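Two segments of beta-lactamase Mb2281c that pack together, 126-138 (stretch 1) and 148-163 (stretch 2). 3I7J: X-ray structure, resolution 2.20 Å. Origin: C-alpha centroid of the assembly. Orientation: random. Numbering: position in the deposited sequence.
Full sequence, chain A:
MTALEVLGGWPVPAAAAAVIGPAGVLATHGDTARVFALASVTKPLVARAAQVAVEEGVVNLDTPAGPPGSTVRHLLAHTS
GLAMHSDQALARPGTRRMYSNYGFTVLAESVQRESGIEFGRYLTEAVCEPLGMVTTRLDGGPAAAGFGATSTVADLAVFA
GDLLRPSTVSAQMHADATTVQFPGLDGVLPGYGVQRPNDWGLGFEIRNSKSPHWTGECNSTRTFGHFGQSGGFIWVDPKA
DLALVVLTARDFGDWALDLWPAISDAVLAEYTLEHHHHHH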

# COMPACT_ATOMS: atom_id res chain seq x y z
N ALA A 126 -6.47 15.13 -3.66
CA ALA A 126 -5.14 15.20 -3.06
C ALA A 126 -4.11 14.27 -3.69
O ALA A 126 -2.91 14.53 -3.63
CB ALA A 126 -5.24 14.92 -1.56
N VAL A 127 -4.59 13.19 -4.30
CA VAL A 127 -3.69 12.20 -4.87
C VAL A 127 -3.92 11.84 -6.33
O VAL A 127 -3.04 12.02 -7.17
CB VAL A 127 -3.76 10.91 -4.03
CG1 VAL A 127 -2.88 9.83 -4.64
CG2 VAL A 127 -3.35 11.20 -2.59
N CYS A 128 -5.10 11.31 -6.62
CA CYS A 128 -5.43 10.87 -7.96
C CYS A 128 -5.43 11.95 -9.05
O CYS A 128 -4.79 11.79 -10.09
CB CYS A 128 -6.76 10.13 -7.93
SG CYS A 128 -6.69 8.64 -6.90
N GLU A 129 -6.14 13.04 -8.80
CA GLU A 129 -6.24 14.14 -9.75
C GLU A 129 -4.85 14.74 -10.04
O GLU A 129 -4.48 14.94 -11.20
CB GLU A 129 -7.19 15.20 -9.19
CG GLU A 129 -7.72 16.23 -10.17
CD GLU A 129 -6.64 17.14 -10.71
OE1 GLU A 129 -5.78 17.60 -9.91
OE2 GLU A 129 -6.66 17.42 -11.93
N PRO A 130 -4.06 15.04 -9.00
CA PRO A 130 -2.73 15.61 -9.26
C PRO A 130 -1.81 14.71 -10.09
O PRO A 130 -0.97 15.20 -10.84
CB PRO A 130 -2.18 15.87 -7.86
CG PRO A 130 -3.42 16.14 -7.05
CD PRO A 130 -4.36 15.05 -7.56
N LEU A 131 -1.98 13.40 -9.96
CA LEU A 131 -1.14 12.46 -10.71
C LEU A 131 -1.78 11.97 -12.01
O LEU A 131 -1.19 11.16 -12.72
CB LEU A 131 -0.79 11.25 -9.82
CG LEU A 131 0.13 11.54 -8.63
CD1 LEU A 131 0.26 10.33 -7.71
CD2 LEU A 131 1.49 11.96 -9.15
N GLY A 132 -2.97 12.45 -12.32
CA GLY A 132 -3.64 12.03 -13.54
C GLY A 132 -4.29 10.66 -13.48
O GLY A 132 -4.51 10.03 -14.52
N MSE A 133 -4.59 10.18 -12.28
CA MSE A 133 -5.24 8.88 -12.09
C MSE A 133 -6.75 8.99 -12.29
O MSE A 133 -7.52 8.93 -11.33
CB MSE A 133 -4.95 8.37 -10.67
CG MSE A 133 -3.58 7.73 -10.55
SE MSE A 133 -2.79 7.71 -8.77
CE MSE A 133 -1.00 8.12 -9.31
N VAL A 134 -7.16 9.13 -13.54
CA VAL A 134 -8.58 9.30 -13.85
C VAL A 134 -9.46 8.05 -13.87
O VAL A 134 -10.65 8.12 -14.16
CB VAL A 134 -8.76 10.08 -15.18
CG1 VAL A 134 -8.13 11.46 -15.05
CG2 VAL A 134 -8.11 9.32 -16.34
N THR A 135 -8.89 6.90 -13.54
CA THR A 135 -9.68 5.68 -13.51
C THR A 135 -9.49 4.98 -12.16
O THR A 135 -9.54 3.75 -12.05
CB THR A 135 -9.29 4.74 -14.66
OG1 THR A 135 -9.25 5.50 -15.88
CG2 THR A 135 -10.31 3.63 -14.82
N THR A 136 -9.26 5.80 -11.14
CA THR A 136 -9.07 5.31 -9.78
C THR A 136 -10.12 5.95 -8.89
O THR A 136 -10.31 7.16 -8.92
CB THR A 136 -7.69 5.70 -9.22
OG1 THR A 136 -6.66 5.07 -9.99
CG2 THR A 136 -7.57 5.27 -7.77
N ARG A 137 -10.81 5.14 -8.10
CA ARG A 137 -11.82 5.71 -7.22
C ARG A 137 -12.08 4.86 -5.99
O ARG A 137 -11.80 3.66 -5.95
CB ARG A 137 -13.12 5.93 -7.99
CG ARG A 137 -13.74 4.67 -8.55
CD ARG A 137 -14.91 5.02 -9.46
NE ARG A 137 -15.83 5.95 -8.80
CZ ARG A 137 -16.87 6.52 -9.39
NH1 ARG A 137 -17.14 6.27 -10.66
NH2 ARG A 137 -17.64 7.36 -8.70
N LEU A 138 -12.62 5.52 -4.97
CA LEU A 138 -12.95 4.87 -3.71
C LEU A 138 -14.38 5.25 -3.35
O LEU A 138 -14.65 6.37 -2.93
CB LEU A 138 -12.00 5.34 -2.61
CG LEU A 138 -12.37 4.94 -1.18
CD1 LEU A 138 -12.19 3.44 -1.02
CD2 LEU A 138 -11.50 5.69 -0.18
N GLY A 148 -11.79 -0.65 -0.38
CA GLY A 148 -12.75 -0.41 -1.45
C GLY A 148 -12.33 0.31 -2.70
O GLY A 148 -13.17 0.63 -3.54
N ALA A 149 -11.04 0.58 -2.86
CA ALA A 149 -10.59 1.28 -4.06
C ALA A 149 -10.56 0.38 -5.29
O ALA A 149 -10.38 -0.84 -5.22
CB ALA A 149 -9.22 1.89 -3.83
N THR A 150 -10.75 1.02 -6.43
CA THR A 150 -10.76 0.39 -7.73
C THR A 150 -9.77 1.18 -8.59
O THR A 150 -9.71 2.40 -8.49
CB THR A 150 -12.20 0.47 -8.32
OG1 THR A 150 -12.91 -0.74 -8.03
CG2 THR A 150 -12.18 0.70 -9.79
N SER A 151 -8.98 0.50 -9.41
CA SER A 151 -8.00 1.19 -10.24
C SER A 151 -7.50 0.32 -11.39
O SER A 151 -7.98 -0.80 -11.58
CB SER A 151 -6.81 1.63 -9.36
OG SER A 151 -5.94 2.50 -10.06
N THR A 152 -6.54 0.85 -12.15
CA THR A 152 -5.95 0.16 -13.30
C THR A 152 -4.44 0.10 -13.14
O THR A 152 -3.87 0.85 -12.36
CB THR A 152 -6.23 0.93 -14.60
OG1 THR A 152 -5.59 2.21 -14.52
CG2 THR A 152 -7.73 1.13 -14.79
N VAL A 153 -3.79 -0.79 -13.89
CA VAL A 153 -2.33 -0.87 -13.79
C VAL A 153 -1.69 0.44 -14.25
O VAL A 153 -0.67 0.86 -13.70
CB VAL A 153 -1.77 -2.06 -14.62
CG1 VAL A 153 -0.24 -2.05 -14.59
CG2 VAL A 153 -2.29 -3.37 -14.04
N ALA A 154 -2.29 1.09 -15.25
CA ALA A 154 -1.78 2.36 -15.76
C ALA A 154 -1.78 3.43 -14.67
O ALA A 154 -0.81 4.17 -14.51
CB ALA A 154 -2.62 2.83 -16.95
N ASP A 155 -2.89 3.52 -13.94
CA ASP A 155 -3.01 4.49 -12.86
C ASP A 155 -2.05 4.14 -11.72
O ASP A 155 -1.40 5.02 -11.15
CB ASP A 155 -4.45 4.53 -12.32
CG ASP A 155 -5.34 5.48 -13.08
OD1 ASP A 155 -4.95 5.91 -14.19
OD2 ASP A 155 -6.44 5.79 -12.57
N LEU A 156 -1.97 2.86 -11.38
CA LEU A 156 -1.08 2.44 -10.30
C LEU A 156 0.37 2.64 -10.70
O LEU A 156 1.23 2.87 -9.84
CB LEU A 156 -1.33 0.99 -9.92
CG LEU A 156 -2.61 0.71 -9.16
CD1 LEU A 156 -2.52 -0.69 -8.59
CD2 LEU A 156 -2.80 1.72 -8.02
N ALA A 157 0.64 2.55 -12.00
CA ALA A 157 1.99 2.73 -12.52
C ALA A 157 2.43 4.16 -12.25
O ALA A 157 3.57 4.41 -11.86
CB ALA A 157 2.01 2.45 -14.02
N VAL A 158 1.51 5.10 -12.46
CA VAL A 158 1.76 6.51 -12.21
C VAL A 158 1.97 6.70 -10.71
O VAL A 158 2.87 7.44 -10.29
CB VAL A 158 0.55 7.37 -12.66
CG1 VAL A 158 0.76 8.83 -12.28
CG2 VAL A 158 0.35 7.25 -14.18
N PHE A 159 1.16 6.03 -9.91
CA PHE A 159 1.27 6.12 -8.45
C PHE A 159 2.64 5.63 -8.02
O PHE A 159 3.32 6.29 -7.22
CB PHE A 159 0.17 5.28 -7.77
CG PHE A 159 0.09 5.49 -6.29
CD1 PHE A 159 -0.22 6.74 -5.75
CD2 PHE A 159 0.34 4.44 -5.41
CE1 PHE A 159 -0.29 6.95 -4.37
CE2 PHE A 159 0.27 4.64 -4.03
CZ PHE A 159 -0.04 5.90 -3.51
N ALA A 160 3.06 4.49 -8.55
CA ALA A 160 4.37 3.93 -8.22
C ALA A 160 5.46 4.95 -8.53
O ALA A 160 6.50 4.98 -7.87
CB ALA A 160 4.62 2.64 -9.03
N GLY A 161 5.22 5.79 -9.53
CA GLY A 161 6.18 6.81 -9.89
C GLY A 161 6.33 7.82 -8.76
O GLY A 161 7.43 8.28 -8.45
N ASP A 162 5.21 8.13 -8.12
CA ASP A 162 5.21 9.08 -7.01
C ASP A 162 5.90 8.46 -5.80
O ASP A 162 6.48 9.16 -4.98
CB ASP A 162 3.77 9.46 -6.67
CG ASP A 162 3.68 10.64 -5.74
OD1 ASP A 162 4.08 11.74 -6.15
OD2 ASP A 162 3.21 10.48 -4.59
N LEU A 163 5.84 7.13 -5.69
CA LEU A 163 6.48 6.44 -4.57
C LEU A 163 7.99 6.29 -4.77
O LEU A 163 8.73 6.07 -3.82
CB LEU A 163 5.84 5.06 -4.38
CG LEU A 163 4.35 5.06 -4.04
CD1 LEU A 163 3.83 3.62 -3.88
CD2 LEU A 163 4.13 5.84 -2.76
O HOH W 1 -6.74 6.22 -16.09

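Each stretch joins a helix to a strand, in opposite order: stretch 1 leaves a helix at its start and reaches a short, weakly bonded strand near Arg137, while stretch 2 runs from a strand around Thr150 into the helix 153-163. The two helices cross at 101°, nearly perpendicular, with axes 10.5 Å apart at closest approach. At the strand end, Arg137 and Thr150 form an antiparallel hydrogen-bonded pair: Arg137 N donates to Thr150 O (3.0 Å) and Thr150 N to Arg137 O (2.9 Å). Between helix and strand, Gly132 closes the first helix in a Schellman motif; its positive phi favours glycine, and Met133 N bonds back to Cys128 O at 2.7 Å.

Asp155 is the polar hub. Thr152 sits at the N-cap, right before the helix, and its OG1 accepts from Asp155 N (3.1 Å). The CA-to-CB bond of Asp155 points toward stretch 1, and its carboxylate gathers the loop: OD2 accepts from the backbone Thr135 N (2.9 Å) and from Thr136 OG1 (2.7 Å). Ser151 OG extends the chain by donating to Thr136 OG1 (2.7 Å), so one hydroxyl relays between strand and helix. The other carboxylate oxygen, Asp155 OD1, accepts from a water at 2.6 Å that also bonds Thr135 OG1 at 2.6 Å. Thus one acid holds the loop by that loop's backbone (Thr135 N) and side chain (Thr136 OG1).

Farther along the helix the chemistry becomes apolar. Met133, a selenomethionine, starts sideways, but its end comes nearer the helix: CE lies 3.4 Å from Phe159 CB and 3.5 Å from Val158 CG1. Leu131 points toward the helix, its CB 3.8 Å from Val158 CG1 and its CD1 3.8 Å from Asp162 CB. Met133 CE and Leu131 CD1 both sit at the edge of the Phe159 ring, while Val127 CG1 approaches Phe159 CE1 at 3.9 Å; the rule here is hydrophobic packing beside a polar hub.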